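Local coordinates for protein porin B (Pseudomonas putida, PDB 4GEY) that forms a beta-barrel channel in the outer membrane that binds glucose and probably takes up sugars, at residues 157-162 and 171-176; 188-193 and 208-213; 252-257 and 291-296; 313-318 and 329-334. The protein carries 2 engineered substitutions. One frame throughout, in Å; residues are numbered along the deposited sequence.

Contact 1 of 4, residues 157-162 and 171-176; sequences DFNSFP and CGSQVG
The Phe161 ring turns an edge to Cys171, whose N lies near the ring plane, 4.4 Å from CD2; on one face Pro162 CD sits 3.3 Å above the plane, offset toward the rim. At the root of the side chain, Phe161 CB lies 3.3 Å from Gly172 O. The second flat group, the Asn159 amide, carries most of the polar contact. Its CG is anti to the backbone N (chi1 -176°), and OD1 accepts from Val175 N at 3.0 Å, 18° out of the carbonyl plane, and lies very close to Ser173 OG, in a bond whose modelled length is doubtful. Ser173 OG in turn takes a weak capping bond from Gly176 N in the turn that leads into helix 175-178. On the other arm of the amide, ND2 packs on Trp292 and Val294 of the barrel wall. An alanine in place of Asn159 would probably leave the Val175 N-H and the Ser173 hydroxyl without their shared acceptor. Gly172 N donates to Pro162 O (3.0 Å), and a water lies within bonding distance of Asn159 O and accepts from Gln174 N. With the Cys163-Cys171 disulfide tying the loop near the bound glucose, the arrangement is consistent with the inward-folded constriction loop of porins.

Contact 2 of 4, residues 188-193 and 208-213; sequences VSQWAL and GAFEQN
Glu211 reaches across to Trp191 with CB, CD and OE1. Its CB lies 3.5 Å from Trp191 O, the same oxygen that accepts the Glu211 backbone N-H. CG is anti to the backbone N (chi1 153°), and beyond it the chain runs extended, bringing CD to 4.0 Å from Trp191 N. At the tip, OE1 takes the N-H of Trp191 at 2.8 Å, nearly along its own C-O axis, and also lies 3.4 Å from Trp191 CD1. The carboxylate and indole planes are 25° apart. OE2 is gripped from above the carboxylate plane by Asn213 ND2 at 3.1 Å, in an almost straight bond of 174°. Arg151 makes a long, weak ion pair with OE1 and a cation-pi contact with the indole, whose NE1 donates to Leu225 O.

The two segments belong to the beta hairpin of strands 190-198 and 203-212 in the barrel wall. Leu193 and Ala209 form a regular hydrogen-bonded pair with bonds in both directions. At Trp191 and Glu211 one backbone bond persists, but the Trp191 N-H goes to the carboxylate, and Glu211 O instead faces the aliphatic part of Gln190, 3.6 Å from CB. Between them, the non-hydrogen-bonded pair of Ala192 and Phe210 puts the alanine methyl against the ring, CB to CD2 at 3.3 Å. Leu193 and Ala209 point to the other side of the sheet, where a bound detergent, C8E, comes within about 6 Å of the Leu193 side chain.

Contact 3 of 4, residues 252-257 and 291-296; sequences YRLGYY and WWVVAQ
Gly255 lies under the indole of Trp292, its CA 3.5 Å from the centroid of the six-membered ring and only 19° off the ring normal. This is the tight side of the contact: Trp292 CG stands between the backbone N and the carbonyl carbon (chi1 75°), the six-membered ring falls across the neighbouring strand, and a CB on Gly255 would collide with it. The pairing is the cross-strand arrangement known as aromatic rescue of glycine. Tyr257 meets the indole edge to edge, Tyr257 CD2 4.0 Å from Trp292 CZ3. The Arg253 chain runs alongside Val294, Arg253 CB 3.8 Å from Val294 CB.

The other side of the sheet is more exposed. There the edge of Tyr256 points at the face of Trp291 in a T-shaped stack, centroids 5.1 Å apart and planes at 61°. Leu254 CD1 touches Val293 CG2 at 4.1 Å, Tyr252 leans on the Ala295 methyl, and detergent molecules touch Trp291 and Tyr252.

Arg253 pairs with Glu238 and Glu251, and Trp292 NE1 also donates to Glu238. The Arg253-Trp292 side thus carries charged and polar partners, while aromatic and aliphatic groups make up the other, consistent with a barrel wall between polar lumen and lipid.

Contact 4 of 4, residues 313-318 and 329-334; sequences FANFTV and YQQVGL
Phe313 and Gly333 form a hydrogen-bonded pair in the antiparallel hairpin of strands 309-319 and 326-337, part of the barrel wall. Phe313 CG stands between its backbone N and carbonyl carbon (chi1 65°), and the ring lies across to the neighbouring strand, where Gly333 CA comes over its face, 3.7 Å from the centroid. Gln331 OE1 meets the edge of the same ring in its plane, 3.3 Å from CD1. Beyond the Asn315-Gln331 pair on the same side, Thr317 CB is at the edge of the Tyr329 ring, 3.5 Å from CD1. On the other side of the sheet Gln330 CG abuts the rim of Phe316, 3.6 Å from CD2, and Ala314 CB meets Val332 CG2 at 4.1 Å.

A second shell fixes the polar ends. Ala169 O, in the loop inside the barrel, accepts from both Gln331 NE2 and Tyr329 OH, and Arg354 of the next strand donates to Gln330 OE1. Phe161 of that loop stacks edge-to-face with Phe313. An alanine in place of Phe313 would probably uncover Gly333, open a gap beside the Gln331 amide and leave Phe161 without its aromatic partner. Gln331 itself is held from strand 309-319: Asn315 ND2 donates to Gln331 OE1 at 2.8 Å, with the acceptor 11° from the Asn315 amide plane and the two amides almost perpendicular, at 88°.

Contact 1, centred about 5 Å from the chain centre, joins a loop to the segment leading into helix 175-178 and is buried, as is contact 4; contacts 2 and 3 are partly buried. Contacts 2 to 4 are strand pairs of the wall, one side toward the interior, the other more exposed, near detergent in contacts 3 and 4. Strands 282-298 and 309-319 bond directly, Ala295 O to Ala314 N and Val318 O to Trp291 N. Contacts 3 and 4 pair an inward aromatic with a cross-strand glycine, but contact 3 adds charge and contact 4 amides. The loop of contact 1 packs on both. Contact 2 touches contact 1 through Phe158 and Phe210, and has a carboxylate in place of one backbone acceptor.

Contact 1 of 4, residues 157-162 and 171-176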
# COMPACT_ATOMS: atom_id res chain seq x y z
N ASP A 157 2.12 -2.48 -10.29
CA ASP A 157 1.78 -1.91 -11.60
C ASP A 157 0.46 -1.17 -11.59
O ASP A 157 0.26 -0.19 -12.30
CB ASP A 157 1.73 -3.00 -12.67
CG ASP A 157 3.07 -3.66 -12.88
OD1 ASP A 157 3.46 -4.47 -12.01
OD2 ASP A 157 3.73 -3.36 -13.91
N PHE A 158 -0.46 -1.65 -10.77
CA PHE A 158 -1.81 -1.11 -10.78
C PHE A 158 -2.05 -0.23 -9.55
O PHE A 158 -1.61 -0.56 -8.44
CB PHE A 158 -2.82 -2.27 -10.84
CG PHE A 158 -2.69 -3.12 -12.10
CD1 PHE A 158 -1.84 -4.20 -12.13
CD2 PHE A 158 -3.42 -2.82 -13.23
CE1 PHE A 158 -1.73 -4.97 -13.27
CE2 PHE A 158 -3.31 -3.58 -14.36
CZ PHE A 158 -2.46 -4.66 -14.39
N ASN A 159 -2.72 0.91 -9.75
CA ASN A 159 -3.16 1.74 -8.63
C ASN A 159 -1.96 2.18 -7.80
O ASN A 159 -2.05 2.43 -6.60
CB ASN A 159 -4.18 0.94 -7.78
CG ASN A 159 -4.78 1.74 -6.63
OD1 ASN A 159 -4.90 1.24 -5.51
ND2 ASN A 159 -5.16 2.98 -6.90
N SER A 160 -0.80 2.25 -8.46
CA SER A 160 0.46 2.53 -7.78
C SER A 160 0.52 3.94 -7.21
O SER A 160 0.09 4.89 -7.87
CB SER A 160 1.62 2.31 -8.73
OG SER A 160 1.55 1.04 -9.34
N PHE A 161 1.07 4.05 -6.01
CA PHE A 161 1.23 5.33 -5.29
C PHE A 161 2.50 5.19 -4.44
O PHE A 161 2.79 4.09 -3.99
CB PHE A 161 -0.01 5.59 -4.42
CG PHE A 161 -0.05 6.97 -3.78
CD1 PHE A 161 -0.33 8.10 -4.55
CD2 PHE A 161 0.17 7.13 -2.42
CE1 PHE A 161 -0.37 9.36 -3.96
CE2 PHE A 161 0.13 8.39 -1.82
CZ PHE A 161 -0.13 9.50 -2.60
N PRO A 162 3.26 6.28 -4.24
CA PRO A 162 4.52 6.19 -3.48
C PRO A 162 4.32 5.84 -2.01
O PRO A 162 3.19 5.67 -1.53
CB PRO A 162 5.12 7.59 -3.60
CG PRO A 162 4.49 8.20 -4.80
CD PRO A 162 3.08 7.62 -4.84
N CYS A 171 0.22 5.53 1.66
CA CYS A 171 1.35 4.75 1.18
C CYS A 171 0.88 3.54 0.38
O CYS A 171 0.16 2.68 0.89
CB CYS A 171 2.22 4.29 2.36
SG CYS A 171 3.18 2.79 2.01
N GLY A 172 1.28 3.48 -0.89
CA GLY A 172 1.09 2.29 -1.70
C GLY A 172 -0.26 2.22 -2.35
O GLY A 172 -0.99 3.21 -2.39
N SER A 173 -0.63 1.05 -2.86
CA SER A 173 -1.92 0.91 -3.54
C SER A 173 -3.06 0.84 -2.54
O SER A 173 -3.14 -0.09 -1.74
CB SER A 173 -1.95 -0.30 -4.47
OG SER A 173 -3.29 -0.56 -4.87
N GLN A 174 -3.95 1.83 -2.59
CA GLN A 174 -5.02 1.92 -1.62
C GLN A 174 -6.06 0.81 -1.79
O GLN A 174 -6.61 0.29 -0.80
CB GLN A 174 -5.64 3.31 -1.65
CG GLN A 174 -4.61 4.37 -1.31
CD GLN A 174 -3.88 4.07 0.00
OE1 GLN A 174 -4.50 3.92 1.05
NE2 GLN A 174 -2.57 3.95 -0.06
N VAL A 175 -6.29 0.41 -3.04
CA VAL A 175 -7.15 -0.73 -3.32
C VAL A 175 -6.60 -1.94 -2.56
O VAL A 175 -7.36 -2.74 -2.02
CB VAL A 175 -7.25 -1.00 -4.85
CG1 VAL A 175 -8.04 -2.26 -5.13
CG2 VAL A 175 -7.90 0.19 -5.54
N GLY A 176 -5.28 -2.03 -2.47
CA GLY A 176 -4.65 -3.07 -1.68
C GLY A 176 -4.93 -3.00 -0.18
O GLY A 176 -4.79 -3.98 0.53
O HOH W 1 -3.47 4.19 -4.50

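Contact 2 of 4, residues 188-193 and 208-213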
# COMPACT_ATOMS: atom_id res chain seq x y z
N VAL A 188 3.80 -9.31 -0.54
CA VAL A 188 3.28 -10.62 -0.93
C VAL A 188 3.46 -10.77 -2.44
O VAL A 188 3.25 -9.82 -3.18
CB VAL A 188 1.77 -10.79 -0.58
CG1 VAL A 188 1.25 -12.16 -0.98
CG2 VAL A 188 1.54 -10.57 0.89
N SER A 189 3.85 -11.96 -2.89
CA SER A 189 3.89 -12.22 -4.33
C SER A 189 2.85 -13.27 -4.72
O SER A 189 2.37 -14.02 -3.87
CB SER A 189 5.27 -12.69 -4.78
OG SER A 189 5.44 -14.07 -4.53
N GLN A 190 2.50 -13.28 -6.01
CA GLN A 190 1.53 -14.20 -6.60
C GLN A 190 1.91 -14.36 -8.05
O GLN A 190 2.51 -13.46 -8.65
CB GLN A 190 0.11 -13.62 -6.60
CG GLN A 190 -0.49 -13.33 -5.27
CD GLN A 190 -1.00 -11.92 -5.21
OE1 GLN A 190 -0.30 -10.98 -5.59
NE2 GLN A 190 -2.23 -11.76 -4.74
N TRP A 191 1.51 -15.48 -8.65
CA TRP A 191 1.73 -15.65 -10.07
C TRP A 191 0.89 -14.62 -10.80
O TRP A 191 -0.28 -14.41 -10.48
CB TRP A 191 1.38 -17.07 -10.52
CG TRP A 191 2.40 -18.09 -10.11
CD1 TRP A 191 2.24 -19.08 -9.19
CD2 TRP A 191 3.75 -18.20 -10.59
NE1 TRP A 191 3.40 -19.81 -9.08
CE2 TRP A 191 4.34 -19.29 -9.93
CE3 TRP A 191 4.50 -17.49 -11.53
CZ2 TRP A 191 5.66 -19.69 -10.17
CZ3 TRP A 191 5.82 -17.88 -11.77
CH2 TRP A 191 6.38 -18.98 -11.09
N ALA A 192 1.49 -13.94 -11.77
CA ALA A 192 0.78 -12.87 -12.46
C ALA A 192 1.30 -12.63 -13.87
O ALA A 192 2.46 -12.91 -14.19
CB ALA A 192 0.86 -11.61 -11.67
N LEU A 193 0.39 -12.13 -14.70
CA LEU A 193 0.69 -11.71 -16.05
C LEU A 193 0.13 -10.30 -16.24
O LEU A 193 -1.04 -10.05 -15.95
CB LEU A 193 0.04 -12.67 -17.05
CG LEU A 193 0.24 -12.36 -18.54
CD1 LEU A 193 1.73 -12.36 -18.89
CD2 LEU A 193 -0.54 -13.35 -19.42
N GLY A 208 -4.27 -6.97 -16.34
CA GLY A 208 -3.49 -8.05 -15.76
C GLY A 208 -4.35 -9.18 -15.25
O GLY A 208 -5.56 -9.04 -15.12
N ALA A 209 -3.72 -10.31 -14.98
CA ALA A 209 -4.40 -11.44 -14.37
C ALA A 209 -3.51 -11.98 -13.24
O ALA A 209 -2.40 -12.45 -13.49
CB ALA A 209 -4.69 -12.51 -15.39
N PHE A 210 -4.00 -11.88 -12.01
CA PHE A 210 -3.25 -12.31 -10.83
C PHE A 210 -3.92 -13.51 -10.19
O PHE A 210 -5.13 -13.51 -9.95
CB PHE A 210 -3.16 -11.18 -9.80
CG PHE A 210 -2.38 -9.99 -10.27
CD1 PHE A 210 -2.92 -9.12 -11.21
CD2 PHE A 210 -1.12 -9.74 -9.77
CE1 PHE A 210 -2.19 -8.02 -11.64
CE2 PHE A 210 -0.39 -8.65 -10.21
CZ PHE A 210 -0.92 -7.79 -11.14
N GLU A 211 -3.12 -14.54 -9.94
CA GLU A 211 -3.58 -15.65 -9.14
C GLU A 211 -4.04 -15.06 -7.82
O GLU A 211 -3.35 -14.23 -7.23
CB GLU A 211 -2.42 -16.62 -8.90
CG GLU A 211 -2.54 -17.42 -7.62
CD GLU A 211 -1.23 -18.05 -7.23
OE1 GLU A 211 -0.17 -17.43 -7.49
OE2 GLU A 211 -1.27 -19.16 -6.66
N GLN A 212 -5.23 -15.45 -7.37
CA GLN A 212 -5.77 -14.97 -6.11
C GLN A 212 -5.89 -16.17 -5.17
O GLN A 212 -6.70 -17.08 -5.38
CB GLN A 212 -7.08 -14.19 -6.35
CG GLN A 212 -8.28 -14.50 -5.46
CD GLN A 212 -8.04 -14.22 -3.99
OE1 GLN A 212 -7.08 -13.53 -3.62
NE2 GLN A 212 -8.91 -14.76 -3.14
N ASN A 213 -5.03 -16.18 -4.15
CA ASN A 213 -4.75 -17.38 -3.37
C ASN A 213 -4.38 -17.02 -1.93
O ASN A 213 -3.21 -16.83 -1.64
CB ASN A 213 -3.58 -18.13 -4.01
CG ASN A 213 -3.24 -19.45 -3.31
OD1 ASN A 213 -3.74 -19.75 -2.22
ND2 ASN A 213 -2.37 -20.24 -3.94

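Contact 3 of 4, residues 252-257 and 291-296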
# COMPACT_ATOMS: atom_id res chain seq x y z
N TYR A 252 -2.22 10.75 -13.81
CA TYR A 252 -3.61 10.46 -13.48
C TYR A 252 -3.95 9.02 -13.85
O TYR A 252 -3.70 8.61 -14.98
CB TYR A 252 -4.55 11.46 -14.17
CG TYR A 252 -4.23 12.89 -13.80
CD1 TYR A 252 -3.27 13.61 -14.49
CD2 TYR A 252 -4.87 13.52 -12.73
CE1 TYR A 252 -2.96 14.90 -14.16
CE2 TYR A 252 -4.57 14.83 -12.39
CZ TYR A 252 -3.61 15.50 -13.11
OH TYR A 252 -3.27 16.79 -12.80
N ARG A 253 -4.51 8.28 -12.90
CA ARG A 253 -4.85 6.87 -13.10
C ARG A 253 -6.32 6.65 -12.92
O ARG A 253 -6.91 7.14 -11.96
CB ARG A 253 -4.16 5.99 -12.05
CG ARG A 253 -2.64 6.06 -12.04
CD ARG A 253 -2.08 4.89 -11.26
NE ARG A 253 -0.62 4.84 -11.37
CZ ARG A 253 0.06 3.86 -11.95
NH1 ARG A 253 -0.57 2.82 -12.48
NH2 ARG A 253 1.38 3.93 -11.99
N LEU A 254 -6.91 5.87 -13.83
CA LEU A 254 -8.29 5.42 -13.66
C LEU A 254 -8.32 3.92 -13.89
O LEU A 254 -7.82 3.43 -14.91
CB LEU A 254 -9.23 6.16 -14.61
CG LEU A 254 -10.65 5.59 -14.78
CD1 LEU A 254 -11.56 5.92 -13.60
CD2 LEU A 254 -11.27 6.10 -16.04
N GLY A 255 -8.90 3.18 -12.94
CA GLY A 255 -8.89 1.72 -13.02
C GLY A 255 -10.11 1.00 -12.48
O GLY A 255 -10.95 1.57 -11.78
N TYR A 256 -10.19 -0.28 -12.81
CA TYR A 256 -11.27 -1.16 -12.40
C TYR A 256 -10.65 -2.53 -12.11
O TYR A 256 -9.71 -2.94 -12.79
CB TYR A 256 -12.32 -1.23 -13.51
CG TYR A 256 -13.33 -2.35 -13.38
CD1 TYR A 256 -14.50 -2.18 -12.64
CD2 TYR A 256 -13.10 -3.58 -13.99
CE1 TYR A 256 -15.41 -3.22 -12.51
CE2 TYR A 256 -14.00 -4.61 -13.85
CZ TYR A 256 -15.16 -4.43 -13.12
OH TYR A 256 -16.06 -5.47 -13.01
N TYR A 257 -11.15 -3.23 -11.09
CA TYR A 257 -10.70 -4.61 -10.86
C TYR A 257 -11.90 -5.55 -10.80
O TYR A 257 -13.01 -5.15 -10.42
CB TYR A 257 -9.88 -4.74 -9.56
CG TYR A 257 -10.65 -4.38 -8.32
CD1 TYR A 257 -11.40 -5.32 -7.64
CD2 TYR A 257 -10.64 -3.09 -7.83
CE1 TYR A 257 -12.12 -4.99 -6.52
CE2 TYR A 257 -11.36 -2.74 -6.70
CZ TYR A 257 -12.10 -3.70 -6.05
OH TYR A 257 -12.82 -3.37 -4.93
N TRP A 291 -13.56 0.25 -8.42
CA TRP A 291 -12.89 1.25 -9.26
C TRP A 291 -11.93 2.08 -8.44
O TRP A 291 -11.96 2.08 -7.21
CB TRP A 291 -13.90 2.23 -9.87
CG TRP A 291 -14.95 1.65 -10.73
CD1 TRP A 291 -16.11 1.05 -10.33
CD2 TRP A 291 -14.99 1.68 -12.16
NE1 TRP A 291 -16.86 0.68 -11.42
CE2 TRP A 291 -16.19 1.06 -12.56
CE3 TRP A 291 -14.13 2.17 -13.15
CZ2 TRP A 291 -16.54 0.90 -13.90
CZ3 TRP A 291 -14.48 2.02 -14.47
CH2 TRP A 291 -15.67 1.39 -14.84
N TRP A 292 -11.07 2.83 -9.12
CA TRP A 292 -10.12 3.68 -8.42
C TRP A 292 -9.63 4.84 -9.26
O TRP A 292 -9.63 4.77 -10.50
CB TRP A 292 -8.92 2.87 -7.93
CG TRP A 292 -7.95 2.47 -8.98
CD1 TRP A 292 -7.01 3.27 -9.58
CD2 TRP A 292 -7.78 1.17 -9.55
NE1 TRP A 292 -6.28 2.55 -10.50
CE2 TRP A 292 -6.73 1.26 -10.50
CE3 TRP A 292 -8.42 -0.06 -9.35
CZ2 TRP A 292 -6.31 0.16 -11.24
CZ3 TRP A 292 -8.00 -1.14 -10.10
CH2 TRP A 292 -6.95 -1.03 -11.03
N VAL A 293 -9.23 5.90 -8.58
CA VAL A 293 -8.60 7.04 -9.23
C VAL A 293 -7.36 7.39 -8.42
O VAL A 293 -7.39 7.40 -7.18
CB VAL A 293 -9.53 8.30 -9.30
CG1 VAL A 293 -8.75 9.50 -9.84
CG2 VAL A 293 -10.76 8.06 -10.16
N VAL A 294 -6.26 7.64 -9.11
CA VAL A 294 -5.10 8.22 -8.48
C VAL A 294 -4.70 9.44 -9.27
O VAL A 294 -4.61 9.38 -10.50
CB VAL A 294 -3.90 7.28 -8.44
CG1 VAL A 294 -2.89 7.78 -7.40
CG2 VAL A 294 -4.35 5.86 -8.13
N ALA A 295 -4.47 10.54 -8.57
CA ALA A 295 -4.04 11.74 -9.22
C ALA A 295 -2.90 12.36 -8.43
O ALA A 295 -2.95 12.45 -7.21
CB ALA A 295 -5.19 12.70 -9.36
N GLN A 296 -1.85 12.77 -9.14
CA GLN A 296 -0.72 13.47 -8.54
C GLN A 296 -0.29 14.54 -9.51
O GLN A 296 -0.16 14.29 -10.70
CB GLN A 296 0.44 12.51 -8.31
CG GLN A 296 0.14 11.32 -7.42
CD GLN A 296 1.32 10.37 -7.35
OE1 GLN A 296 1.36 9.35 -8.04
NE2 GLN A 296 2.31 10.72 -6.52

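Contact 4 of 4, residues 313-318 and 329-334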
# COMPACT_ATOMS: atom_id res chain seq x y z
N PHE A 313 -1.86 15.74 -4.27
CA PHE A 313 -2.24 14.37 -4.59
C PHE A 313 -3.61 14.01 -4.06
O PHE A 313 -4.07 14.59 -3.07
CB PHE A 313 -1.19 13.34 -4.11
CG PHE A 313 -1.03 13.26 -2.60
CD1 PHE A 313 -1.91 12.52 -1.83
CD2 PHE A 313 0.02 13.90 -1.97
CE1 PHE A 313 -1.76 12.43 -0.46
CE2 PHE A 313 0.18 13.82 -0.58
CZ PHE A 313 -0.71 13.08 0.17
N ALA A 314 -4.24 13.03 -4.71
CA ALA A 314 -5.54 12.52 -4.29
C ALA A 314 -5.75 11.08 -4.72
O ALA A 314 -5.25 10.64 -5.75
CB ALA A 314 -6.66 13.39 -4.82
N ASN A 315 -6.49 10.35 -3.90
CA ASN A 315 -6.86 8.97 -4.18
C ASN A 315 -8.34 8.80 -3.82
O ASN A 315 -8.81 9.32 -2.81
CB ASN A 315 -6.03 8.00 -3.34
CG ASN A 315 -4.66 7.73 -3.94
OD1 ASN A 315 -4.47 6.78 -4.70
ND2 ASN A 315 -3.68 8.55 -3.56
N PHE A 316 -9.06 8.08 -4.66
CA PHE A 316 -10.45 7.75 -4.42
C PHE A 316 -10.61 6.28 -4.74
O PHE A 316 -9.94 5.72 -5.61
CB PHE A 316 -11.40 8.58 -5.29
CG PHE A 316 -11.22 10.06 -5.14
CD1 PHE A 316 -10.31 10.75 -5.94
CD2 PHE A 316 -11.95 10.77 -4.20
CE1 PHE A 316 -10.13 12.13 -5.79
CE2 PHE A 316 -11.78 12.15 -4.05
CZ PHE A 316 -10.88 12.82 -4.84
N THR A 317 -11.52 5.63 -4.04
CA THR A 317 -11.62 4.21 -4.16
C THR A 317 -13.08 3.87 -3.92
O THR A 317 -13.77 4.56 -3.15
CB THR A 317 -10.65 3.57 -3.16
OG1 THR A 317 -9.75 2.66 -3.82
CG2 THR A 317 -11.38 2.89 -2.07
N VAL A 318 -13.58 2.86 -4.62
CA VAL A 318 -15.00 2.49 -4.56
C VAL A 318 -15.13 0.98 -4.73
O VAL A 318 -14.52 0.40 -5.64
CB VAL A 318 -15.83 3.24 -5.64
CG1 VAL A 318 -17.00 2.42 -6.10
CG2 VAL A 318 -16.32 4.59 -5.11
N TYR A 329 -13.50 5.11 -0.26
CA TYR A 329 -12.42 5.80 0.45
C TYR A 329 -11.92 7.00 -0.32
O TYR A 329 -11.88 6.99 -1.55
CB TYR A 329 -11.29 4.82 0.74
CG TYR A 329 -9.88 5.37 0.66
CD1 TYR A 329 -9.19 5.38 -0.54
CD2 TYR A 329 -9.23 5.81 1.80
CE1 TYR A 329 -7.88 5.86 -0.60
CE2 TYR A 329 -7.92 6.28 1.75
CZ TYR A 329 -7.25 6.31 0.55
OH TYR A 329 -5.96 6.79 0.48
N GLN A 330 -11.55 8.06 0.39
CA GLN A 330 -11.02 9.25 -0.26
C GLN A 330 -9.76 9.67 0.46
O GLN A 330 -9.58 9.40 1.65
CB GLN A 330 -12.02 10.40 -0.24
CG GLN A 330 -13.33 10.10 -0.94
CD GLN A 330 -14.25 9.24 -0.10
OE1 GLN A 330 -14.36 9.44 1.11
NE2 GLN A 330 -14.89 8.26 -0.72
N GLN A 331 -8.88 10.34 -0.27
CA GLN A 331 -7.68 10.85 0.33
C GLN A 331 -7.19 12.04 -0.45
O GLN A 331 -7.15 12.03 -1.68
CB GLN A 331 -6.64 9.74 0.40
CG GLN A 331 -5.25 10.17 0.77
CD GLN A 331 -4.27 9.75 -0.29
OE1 GLN A 331 -4.31 10.27 -1.40
NE2 GLN A 331 -3.41 8.78 0.02
N VAL A 332 -6.82 13.08 0.28
CA VAL A 332 -6.30 14.30 -0.32
C VAL A 332 -5.06 14.71 0.47
O VAL A 332 -5.00 14.49 1.69
CB VAL A 332 -7.39 15.39 -0.29
CG1 VAL A 332 -6.81 16.75 -0.11
CG2 VAL A 332 -8.19 15.34 -1.57
N GLY A 333 -4.06 15.26 -0.20
CA GLY A 333 -2.88 15.72 0.52
C GLY A 333 -1.95 16.54 -0.34
O GLY A 333 -2.24 16.81 -1.51
N LEU A 334 -0.81 16.93 0.23
CA LEU A 334 0.19 17.68 -0.53
C LEU A 334 1.59 17.34 -0.05
O LEU A 334 1.75 16.86 1.06
CB LEU A 334 -0.04 19.19 -0.44
CG LEU A 334 -0.12 19.85 0.95
CD1 LEU A 334 1.26 20.09 1.57
CD2 LEU A 334 -0.89 21.15 0.85